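PDB 7JID: UDP-L-Rhamnose Synthase from Acanthamoeba polyphaga mimivirus, which probably makes UDP-L-rhamnose by NADPH-dependent reduction of a UDP-keto-deoxysugar and binds NADP and UDP-rhamnose. Local coordinates for residues K178-S183 and P237-E242; S174-I179 and R282-K287. All coordinates share one frame; numbering follows the deposited sequence. Where two conformers were deposited one is given.

Contact 1 of 2, residues K178-S183 and P237-E242; sequences KILSYS and PNLTWE. With AWU ([[(2~{R},3~{S},4~{R},5~{R})-5-[2,4-bis(oxidanylidene)pyrimidin-1-yl]-3,4-bis(oxidanyl)oxolan-2-yl]methoxy-oxidanyl-phosphoryl] [(2~{R},3~{R},4~{R},5~{R},6~{S})-6-methyl-3,4,5-tris(oxidanyl)oxan-2-yl] hydrogen phosphate), chain C; EDO (1,2-ethanediol), chain H; EDO (1,2-ethanediol), chain I.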
loop_
_atom_site.group_PDB
_atom_site.type_symbol
_atom_site.label_atom_id
_atom_site.label_comp_id
_atom_site.label_asym_id
_atom_site.label_seq_id
_atom_site.Cartn_x
_atom_site.Cartn_y
_atom_site.Cartn_z
ATOM N N LYS A 178 -28.609 -5.403 2.063
ATOM C CA LYS A 178 -28.112 -4.395 3.021
ATOM C C LYS A 178 -29.102 -3.237 3.092
ATOM O O LYS A 178 -29.501 -2.896 4.231
ATOM C CB LYS A 178 -26.676 -3.978 2.661
ATOM C CG LYS A 178 -25.692 -5.090 2.996
ATOM C CD LYS A 178 -24.262 -4.699 3.097
ATOM C CE LYS A 178 -23.735 -4.272 1.763
ATOM N NZ LYS A 178 -22.351 -3.762 1.893
ATOM N N ILE A 179 -29.517 -2.646 1.965
ATOM C CA ILE A 179 -30.303 -1.383 2.077
ATOM C C ILE A 179 -31.700 -1.702 2.625
ATOM O O ILE A 179 -32.230 -0.838 3.340
ATOM C CB ILE A 179 -30.301 -0.540 0.791
ATOM C CG1 ILE A 179 -31.046 -1.209 -0.368
ATOM C CG2 ILE A 179 -28.873 -0.152 0.466
ATOM C CD1 ILE A 179 -31.358 -0.272 -1.513
ATOM N N LEU A 180 -32.213 -2.924 2.434
ATOM C CA LEU A 180 -33.502 -3.346 3.025
ATOM C C LEU A 180 -33.355 -3.358 4.546
ATOM O O LEU A 180 -34.373 -3.123 5.234
ATOM C CB LEU A 180 -33.932 -4.712 2.499
ATOM C CG LEU A 180 -34.592 -4.712 1.123
ATOM C CD1 LEU A 180 -34.724 -6.129 0.588
ATOM C CD2 LEU A 180 -35.948 -4.013 1.141
ATOM N N SER A 181 -32.141 -3.540 5.057
ATOM C CA SER A 181 -31.886 -3.740 6.512
ATOM C C SER A 181 -31.685 -2.394 7.204
ATOM O O SER A 181 -31.715 -2.365 8.454
ATOM C CB SER A 181 -30.717 -4.674 6.750
ATOM O OG SER A 181 -29.477 -3.989 6.619
ATOM N N TYR A 182 -31.465 -1.315 6.459
ATOM C CA TYR A 182 -30.978 -0.037 7.031
ATOM C C TYR A 182 -32.183 0.831 7.423
ATOM O O TYR A 182 -33.080 1.019 6.599
ATOM C CB TYR A 182 -30.032 0.686 6.061
ATOM C CG TYR A 182 -28.670 0.052 5.891
ATOM C CD1 TYR A 182 -28.070 -0.693 6.893
ATOM C CD2 TYR A 182 -27.955 0.217 4.709
ATOM C CE1 TYR A 182 -26.824 -1.286 6.720
ATOM C CE2 TYR A 182 -26.727 -0.394 4.516
ATOM C CZ TYR A 182 -26.130 -1.125 5.528
ATOM O OH TYR A 182 -24.889 -1.724 5.388
ATOM N N SER A 183 -32.200 1.288 8.676
ATOM C CA SER A 183 -33.232 2.189 9.261
ATOM C C SER A 183 -33.384 3.451 8.417
ATOM O O SER A 183 -34.526 3.906 8.253
ATOM C CB SER A 183 -32.895 2.552 10.687
ATOM O OG SER A 183 -32.915 1.385 11.505
ATOM N N PRO A 237 -46.309 -3.427 -1.306
ATOM C CA PRO A 237 -46.982 -2.136 -1.348
ATOM C C PRO A 237 -46.935 -1.336 -0.035
ATOM O O PRO A 237 -47.003 -0.135 -0.089
ATOM C CB PRO A 237 -48.447 -2.507 -1.680
ATOM C CG PRO A 237 -48.581 -3.961 -1.300
ATOM C CD PRO A 237 -47.210 -4.573 -1.497
ATOM N N ASN A 238 -46.694 -2.024 1.074
ATOM C CA ASN A 238 -46.606 -1.441 2.438
ATOM C C ASN A 238 -45.215 -0.806 2.636
ATOM O O ASN A 238 -45.064 -0.008 3.586
ATOM C CB ASN A 238 -46.923 -2.497 3.514
ATOM C CG ASN A 238 -48.363 -2.979 3.505
ATOM O OD1 ASN A 238 -48.636 -4.162 3.255
ATOM N ND2 ASN A 238 -49.273 -2.067 3.794
ATOM N N LEU A 239 -44.232 -1.105 1.766
ATOM C CA LEU A 239 -42.809 -0.779 2.049
ATOM C C LEU A 239 -42.659 0.734 2.080
ATOM O O LEU A 239 -43.061 1.394 1.099
ATOM C CB LEU A 239 -41.887 -1.356 0.967
ATOM C CG LEU A 239 -40.393 -1.180 1.261
ATOM C CD1 LEU A 239 -40.002 -1.903 2.521
ATOM C CD2 LEU A 239 -39.543 -1.660 0.098
ATOM N N THR A 240 -42.037 1.226 3.158
ATOM C CA THR A 240 -41.694 2.650 3.374
ATOM C C THR A 240 -40.295 2.691 4.012
ATOM O O THR A 240 -39.825 1.669 4.612
ATOM C CB THR A 240 -42.757 3.357 4.227
ATOM O OG1 THR A 240 -42.829 2.722 5.499
ATOM C CG2 THR A 240 -44.116 3.341 3.575
ATOM N N TRP A 241 -39.624 3.806 3.835
ATOM C CA TRP A 241 -38.282 4.009 4.407
ATOM C C TRP A 241 -38.072 5.493 4.680
ATOM O O TRP A 241 -38.703 6.341 4.024
ATOM C CB TRP A 241 -37.201 3.412 3.490
ATOM C CG TRP A 241 -37.177 3.990 2.118
ATOM C CD1 TRP A 241 -36.388 5.000 1.667
ATOM C CD2 TRP A 241 -38.010 3.609 1.001
ATOM N NE1 TRP A 241 -36.644 5.259 0.352
ATOM C CE2 TRP A 241 -37.628 4.417 -0.086
ATOM C CE3 TRP A 241 -39.005 2.651 0.787
ATOM C CZ2 TRP A 241 -38.238 4.331 -1.337
ATOM C CZ3 TRP A 241 -39.600 2.558 -0.458
ATOM C CH2 TRP A 241 -39.203 3.381 -1.508
ATOM N N GLU A 242 -37.139 5.782 5.595
ATOM C CA GLU A 242 -36.703 7.156 5.908
ATOM C C GLU A 242 -35.425 7.473 5.127
ATOM O O GLU A 242 -34.534 6.606 5.069
ATOM C CB GLU A 242 -36.452 7.262 7.412
ATOM C CG GLU A 242 -36.076 8.658 7.861
ATOM C CD GLU A 242 -36.010 8.822 9.376
ATOM O OE1 GLU A 242 -35.630 9.910 9.817
ATOM O OE2 GLU A 242 -36.341 7.860 10.113
HETATM P PA AWU C . -22.342 -0.313 3.202
HETATM O O1A AWU C . -21.688 0.440 4.298
HETATM O O2A AWU C . -23.331 -1.407 3.568
HETATM O O3A AWU C . -21.387 -1.179 2.204
HETATM P PB AWU C . -19.788 -0.920 1.895
HETATM O O1B AWU C . -19.424 0.532 1.500
HETATM O O2B AWU C . -18.972 -1.614 3.008
HETATM O O3B AWU C . -19.716 -1.766 0.539
HETATM C "C5'" AWU C . -16.815 -3.053 -1.212
HETATM O "O5'" AWU C . -18.001 -2.965 -0.447
HETATM C "C4'" AWU C . -17.121 -2.733 -2.665
HETATM O "O4'" AWU C . -15.916 -2.638 -3.456
HETATM C "C3'" AWU C . -17.828 -1.419 -2.727
HETATM O "O3'" AWU C . -18.358 -1.278 -4.019
HETATM C "C2'" AWU C . -19.030 -1.339 -1.791
HETATM C "C1'" AWU C . -18.706 -1.795 -0.438
HETATM N N1 AWU C . -26.189 3.154 3.573
HETATM C C2 AWU C . -27.389 3.751 3.916
HETATM O O2 AWU C . -28.158 4.163 3.023
HETATM N N3 AWU C . -27.763 3.750 5.235
HETATM C C4 AWU C . -26.930 3.320 6.219
HETATM O O4 AWU C . -27.370 3.333 7.428
HETATM C C5 AWU C . -25.729 2.701 5.870
HETATM C C6 AWU C . -25.309 2.715 4.544
HETATM C C1C AWU C . -25.748 3.111 2.150
HETATM C C2C AWU C . -24.324 3.584 1.855
HETATM C C3C AWU C . -23.980 2.770 0.582
HETATM C C4C AWU C . -24.752 1.512 0.820
HETATM C C5C AWU C . -23.923 0.301 1.190
HETATM C "C6'" AWU C . -16.336 -4.490 -1.016
HETATM O "O2'" AWU C . -19.991 -2.268 -2.247
HETATM O O2C AWU C . -24.353 4.965 1.596
HETATM O O3C AWU C . -24.541 3.375 -0.570
HETATM O O4C AWU C . -25.640 1.723 1.909
HETATM O O5C AWU C . -23.053 0.718 2.267
HETATM C C1 EDO H . -41.004 6.739 1.663
HETATM O O1 EDO H . -41.287 5.402 1.936
HETATM C C2 EDO H . -40.160 6.899 0.458
HETATM O O2 EDO H . -38.901 7.480 0.714
HETATM C C1 EDO I . -35.260 0.263 4.252
HETATM O O1 EDO I . -35.294 1.040 5.438
HETATM C C2 EDO I . -36.591 -0.363 3.984
HETATM O O2 EDO I . -36.720 -1.651 4.577
#
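Leu180 and Leu239 meet through single methyls, CD2 of Leu180 lying 4.4 Å from CD2 of Leu239, and the carbonyl O of Ser183 lies 4.0 Å from CB of Glu242, a plain packing contact. No hydrogen bond joins the two segments directly. An ethanediol, probably from the crystallisation liquor, fills in between, giving hydrogen bonds to the carbonyl O of Leu180 and of Tyr182 while resting near CD1 of Leu239 and CB of Trp241.

On the ligand side, Tyr182 runs along the uracil of UDP-rhamnose and on to the phosphate. Its CB lies 3.9 Å from N3, CG sits by C4, CD2 is 3.5 Å from C5 and CE2 3.4 Å from C6, so the base lies over one ring face, offset toward the rim. CZ already nears phosphate oxygen O2A, which Tyr182 OH reaches at the ring edge, in plane, in a very short hydrogen bond. The opposite face rests on Lys178 O, itself held by N and OG of Ser181, the hydroxyl arriving on a lone pair. The bend of Lys178 at chi3 (-67°) helps bring NZ to O3A at 2.8 Å and to O2A at 3.1 Å.

This surface contact joins the end of helix 175-181 to the loop after helix 224-234. That helix packs against Leu239 through Ile231 and against Trp241 through Leu228; backbone hydrogen bonding between Glu242 and Ile185 pairs strand 184-185 with parallel strand 242-243.

Contact 2 of 2, residues S174-I179 and R282-K287; sequences SFITKI and REVVSK. With AWU ([[(2~{R},3~{S},4~{R},5~{R})-5-[2,4-bis(oxidanylidene)pyrimidin-1-yl]-3,4-bis(oxidanyl)oxolan-2-yl]methoxy-oxidanyl-phosphoryl] [(2~{R},3~{R},4~{R},5~{R},6~{S})-6-methyl-3,4,5-tris(oxidanyl)oxan-2-yl] hydrogen phosphate), chain C.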
loop_
_atom_site.group_PDB
_atom_site.type_symbol
_atom_site.label_atom_id
_atom_site.label_comp_id
_atom_site.label_asym_id
_atom_site.label_seq_id
_atom_site.Cartn_x
_atom_site.Cartn_y
_atom_site.Cartn_z
ATOM N N SER A 174 -24.905 -8.586 -0.212
ATOM C CA SER A 174 -25.633 -8.052 -1.386
ATOM C C SER A 174 -26.202 -6.663 -1.084
ATOM O O SER A 174 -26.832 -6.451 -0.047
ATOM C CB SER A 174 -26.713 -8.967 -1.852
ATOM O OG SER A 174 -27.443 -8.379 -2.907
ATOM N N PHE A 175 -25.962 -5.707 -1.972
ATOM C CA PHE A 175 -26.358 -4.290 -1.747
ATOM C C PHE A 175 -27.851 -4.206 -1.407
ATOM O O PHE A 175 -28.206 -3.432 -0.520
ATOM C CB PHE A 175 -26.003 -3.469 -2.988
ATOM C CG PHE A 175 -26.383 -2.020 -2.942
ATOM C CD1 PHE A 175 -25.478 -1.081 -2.470
ATOM C CD2 PHE A 175 -27.620 -1.609 -3.424
ATOM C CE1 PHE A 175 -25.826 0.261 -2.498
ATOM C CE2 PHE A 175 -27.984 -0.262 -3.393
ATOM C CZ PHE A 175 -27.079 0.655 -2.933
ATOM N N ILE A 176 -28.723 -4.908 -2.128
ATOM C CA ILE A 176 -30.192 -4.824 -1.907
ATOM C C ILE A 176 -30.500 -5.382 -0.516
ATOM O O ILE A 176 -31.250 -4.703 0.235
ATOM C CB ILE A 176 -30.982 -5.531 -3.011
ATOM C CG1 ILE A 176 -30.790 -4.814 -4.349
ATOM C CG2 ILE A 176 -32.442 -5.665 -2.615
ATOM C CD1 ILE A 176 -31.653 -5.329 -5.483
ATOM N N THR A 177 -29.927 -6.527 -0.146
ATOM C CA THR A 177 -30.148 -7.076 1.229
ATOM C C THR A 177 -29.768 -6.005 2.253
ATOM O O THR A 177 -30.518 -5.775 3.260
ATOM C CB THR A 177 -29.359 -8.364 1.476
ATOM O OG1 THR A 177 -29.612 -9.197 0.346
ATOM C CG2 THR A 177 -29.781 -9.043 2.764
ATOM N N LYS A 178 -28.609 -5.403 2.063
ATOM C CA LYS A 178 -28.112 -4.395 3.021
ATOM C C LYS A 178 -29.102 -3.237 3.092
ATOM O O LYS A 178 -29.501 -2.896 4.231
ATOM C CB LYS A 178 -26.676 -3.978 2.661
ATOM C CG LYS A 178 -25.692 -5.090 2.996
ATOM C CD LYS A 178 -24.262 -4.699 3.097
ATOM C CE LYS A 178 -23.735 -4.272 1.763
ATOM N NZ LYS A 178 -22.351 -3.762 1.893
ATOM N N ILE A 179 -29.517 -2.646 1.965
ATOM C CA ILE A 179 -30.303 -1.383 2.077
ATOM C C ILE A 179 -31.700 -1.702 2.625
ATOM O O ILE A 179 -32.230 -0.838 3.340
ATOM C CB ILE A 179 -30.301 -0.540 0.791
ATOM C CG1 ILE A 179 -31.046 -1.209 -0.368
ATOM C CG2 ILE A 179 -28.873 -0.152 0.466
ATOM C CD1 ILE A 179 -31.358 -0.272 -1.513
ATOM N N ARG A 282 -34.834 -4.068 -12.356
ATOM C CA ARG A 282 -36.245 -4.498 -12.537
ATOM C C ARG A 282 -36.279 -6.024 -12.632
ATOM O O ARG A 282 -37.124 -6.655 -11.945
ATOM C CB ARG A 282 -36.856 -3.907 -13.806
ATOM C CG ARG A 282 -38.291 -4.360 -14.047
ATOM C CD ARG A 282 -38.964 -3.549 -15.131
ATOM N NE ARG A 282 -38.733 -2.117 -14.965
ATOM C CZ ARG A 282 -37.928 -1.367 -15.705
ATOM N NH1 ARG A 282 -37.824 -0.081 -15.443
ATOM N NH2 ARG A 282 -37.253 -1.889 -16.710
ATOM N N GLU A 283 -35.386 -6.580 -13.437
ATOM C CA GLU A 283 -35.300 -8.051 -13.642
ATOM C C GLU A 283 -35.008 -8.692 -12.290
ATOM O O GLU A 283 -35.777 -9.610 -11.882
ATOM C CB GLU A 283 -34.327 -8.419 -14.765
ATOM C CG GLU A 283 -34.121 -9.930 -14.893
ATOM C CD GLU A 283 -33.280 -10.420 -16.066
ATOM O OE1 GLU A 283 -33.070 -9.652 -17.024
ATOM O OE2 GLU A 283 -32.821 -11.585 -16.015
ATOM N N VAL A 284 -33.963 -8.245 -11.582
ATOM C CA VAL A 284 -33.544 -8.820 -10.271
ATOM C C VAL A 284 -34.705 -8.790 -9.292
ATOM O O VAL A 284 -34.968 -9.834 -8.644
ATOM C CB VAL A 284 -32.303 -8.078 -9.719
ATOM C CG1 VAL A 284 -32.015 -8.323 -8.238
ATOM C CG2 VAL A 284 -31.092 -8.442 -10.549
ATOM N N VAL A 285 -35.317 -7.631 -9.083
ATOM C CA VAL A 285 -36.413 -7.477 -8.086
ATOM C C VAL A 285 -37.580 -8.403 -8.468
ATOM O O VAL A 285 -38.163 -8.999 -7.535
ATOM C CB VAL A 285 -36.857 -6.013 -7.966
ATOM C CG1 VAL A 285 -38.124 -5.874 -7.126
ATOM C CG2 VAL A 285 -35.724 -5.188 -7.372
ATOM N N SER A 286 -37.896 -8.537 -9.752
ATOM C CA SER A 286 -39.043 -9.378 -10.212
ATOM C C SER A 286 -38.840 -10.832 -9.762
ATOM O O SER A 286 -39.859 -11.503 -9.442
ATOM C CB SER A 286 -39.260 -9.258 -11.699
ATOM O OG SER A 286 -38.307 -10.001 -12.449
ATOM N N LYS A 287 -37.580 -11.273 -9.638
ATOM C CA LYS A 287 -37.196 -12.685 -9.378
ATOM C C LYS A 287 -36.903 -12.929 -7.892
ATOM O O LYS A 287 -36.738 -14.105 -7.520
ATOM C CB LYS A 287 -35.974 -13.044 -10.216
ATOM C CG LYS A 287 -36.232 -13.031 -11.711
ATOM C CD LYS A 287 -34.996 -13.187 -12.550
ATOM C CE LYS A 287 -35.319 -13.299 -14.022
ATOM N NZ LYS A 287 -34.162 -13.839 -14.770
HETATM P PA AWU C . -22.342 -0.313 3.202
HETATM O O1A AWU C . -21.688 0.440 4.298
HETATM O O2A AWU C . -23.331 -1.407 3.568
HETATM O O3A AWU C . -21.387 -1.179 2.204
HETATM P PB AWU C . -19.788 -0.920 1.895
HETATM O O1B AWU C . -19.424 0.532 1.500
HETATM O O2B AWU C . -18.972 -1.614 3.008
HETATM O O3B AWU C . -19.716 -1.766 0.539
HETATM C "C5'" AWU C . -16.815 -3.053 -1.212
HETATM O "O5'" AWU C . -18.001 -2.965 -0.447
HETATM C "C4'" AWU C . -17.121 -2.733 -2.665
HETATM O "O4'" AWU C . -15.916 -2.638 -3.456
HETATM C "C3'" AWU C . -17.828 -1.419 -2.727
HETATM O "O3'" AWU C . -18.358 -1.278 -4.019
HETATM C "C2'" AWU C . -19.030 -1.339 -1.791
HETATM C "C1'" AWU C . -18.706 -1.795 -0.438
HETATM N N1 AWU C . -26.189 3.154 3.573
HETATM C C2 AWU C . -27.389 3.751 3.916
HETATM O O2 AWU C . -28.158 4.163 3.023
HETATM N N3 AWU C . -27.763 3.750 5.235
HETATM C C4 AWU C . -26.930 3.320 6.219
HETATM O O4 AWU C . -27.370 3.333 7.428
HETATM C C5 AWU C . -25.729 2.701 5.870
HETATM C C6 AWU C . -25.309 2.715 4.544
HETATM C C1C AWU C . -25.748 3.111 2.150
HETATM C C2C AWU C . -24.324 3.584 1.855
HETATM C C3C AWU C . -23.980 2.770 0.582
HETATM C C4C AWU C . -24.752 1.512 0.820
HETATM C C5C AWU C . -23.923 0.301 1.190
HETATM C "C6'" AWU C . -16.336 -4.490 -1.016
HETATM O "O2'" AWU C . -19.991 -2.268 -2.247
HETATM O O2C AWU C . -24.353 4.965 1.596
HETATM O O3C AWU C . -24.541 3.375 -0.570
HETATM O O4C AWU C . -25.640 1.723 1.909
HETATM O O5C AWU C . -23.053 0.718 2.267
#
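Ile176 points its CD1 methyl at two valines of helix 277-287, the last of the chain: CG1 of Val284 lies 4.1 Å from CD1 of Ile176, while CG2 of Val285 is a looser neighbour of that methyl at 4.5 Å. The isoleucine side chain is extended beyond CG1 (chi2 -173°), which carries CD1 toward the other helix, although the nearest alpha carbons, of Ile176 and Val285, are 9.2 Å apart. Val284 turns CG1 anti to its own N (chi1 164°), and its side chain and that of Ile176 pass alongside one another, running opposite ways. All three residues are buried and the contact is wholly apolar, small in area, with a single methyl doing the reaching.

Away from this core, the second helix carries polar groups. Lys287 NZ makes a 2.9 Å salt bridge to OE2 of Glu283, approaching from the anti side and out of the carboxylate plane, and Ser286 OG bonds to the carbonyl O of Glu283 at 2.6 Å, tilted from the carbonyl plane. Ser286 and Lys287 are exposed. The first helix has a different second side, turned to the UDP-rhamnose: CE1 of Phe175 approaches ribose C4C at 3.7 Å, and CG2 of Ile179 lies over one face of the Phe175 ring, offset toward its rim. The phenyl ring also meets His224, which hydrogen-bonds to the ligand.

Helix 224-234 fills in beside both partners: Ile231 touches Ile176 and Val285, Ile234 adds to Val285, and Ile227 packs on Phe175. Helix 175-181 thus lies between the sugar-nucleotide pocket and helix 277-287, where from the loops Met288 touches Ile176 and Ile194 touches Val284.

Overall arrangement
Both contacts use helix 175-181 and overlap at Lys178 and Ile179, neither of which touches the partner segment; their centres are about 12 Å apart. Contact 2 is buried and purely apolar, using Ile176 in the first turn to meet helix 277-287. Contact 1 lies nearer the surface, about 23 Å from the chain centre against about 16 Å, and pairs the last turn and the residues after it with a loop through a thin leucine touch, beside which carbonyls bind a crystallisation ethanediol. Helix 224-234 packs against parts of both, and both border the same UDP-rhamnose: 174-179 at ribose and diphosphate, 178-183 at diphosphate and uracil. The helix and the residues just after it combine a hydrophobic back with a ligand-binding front.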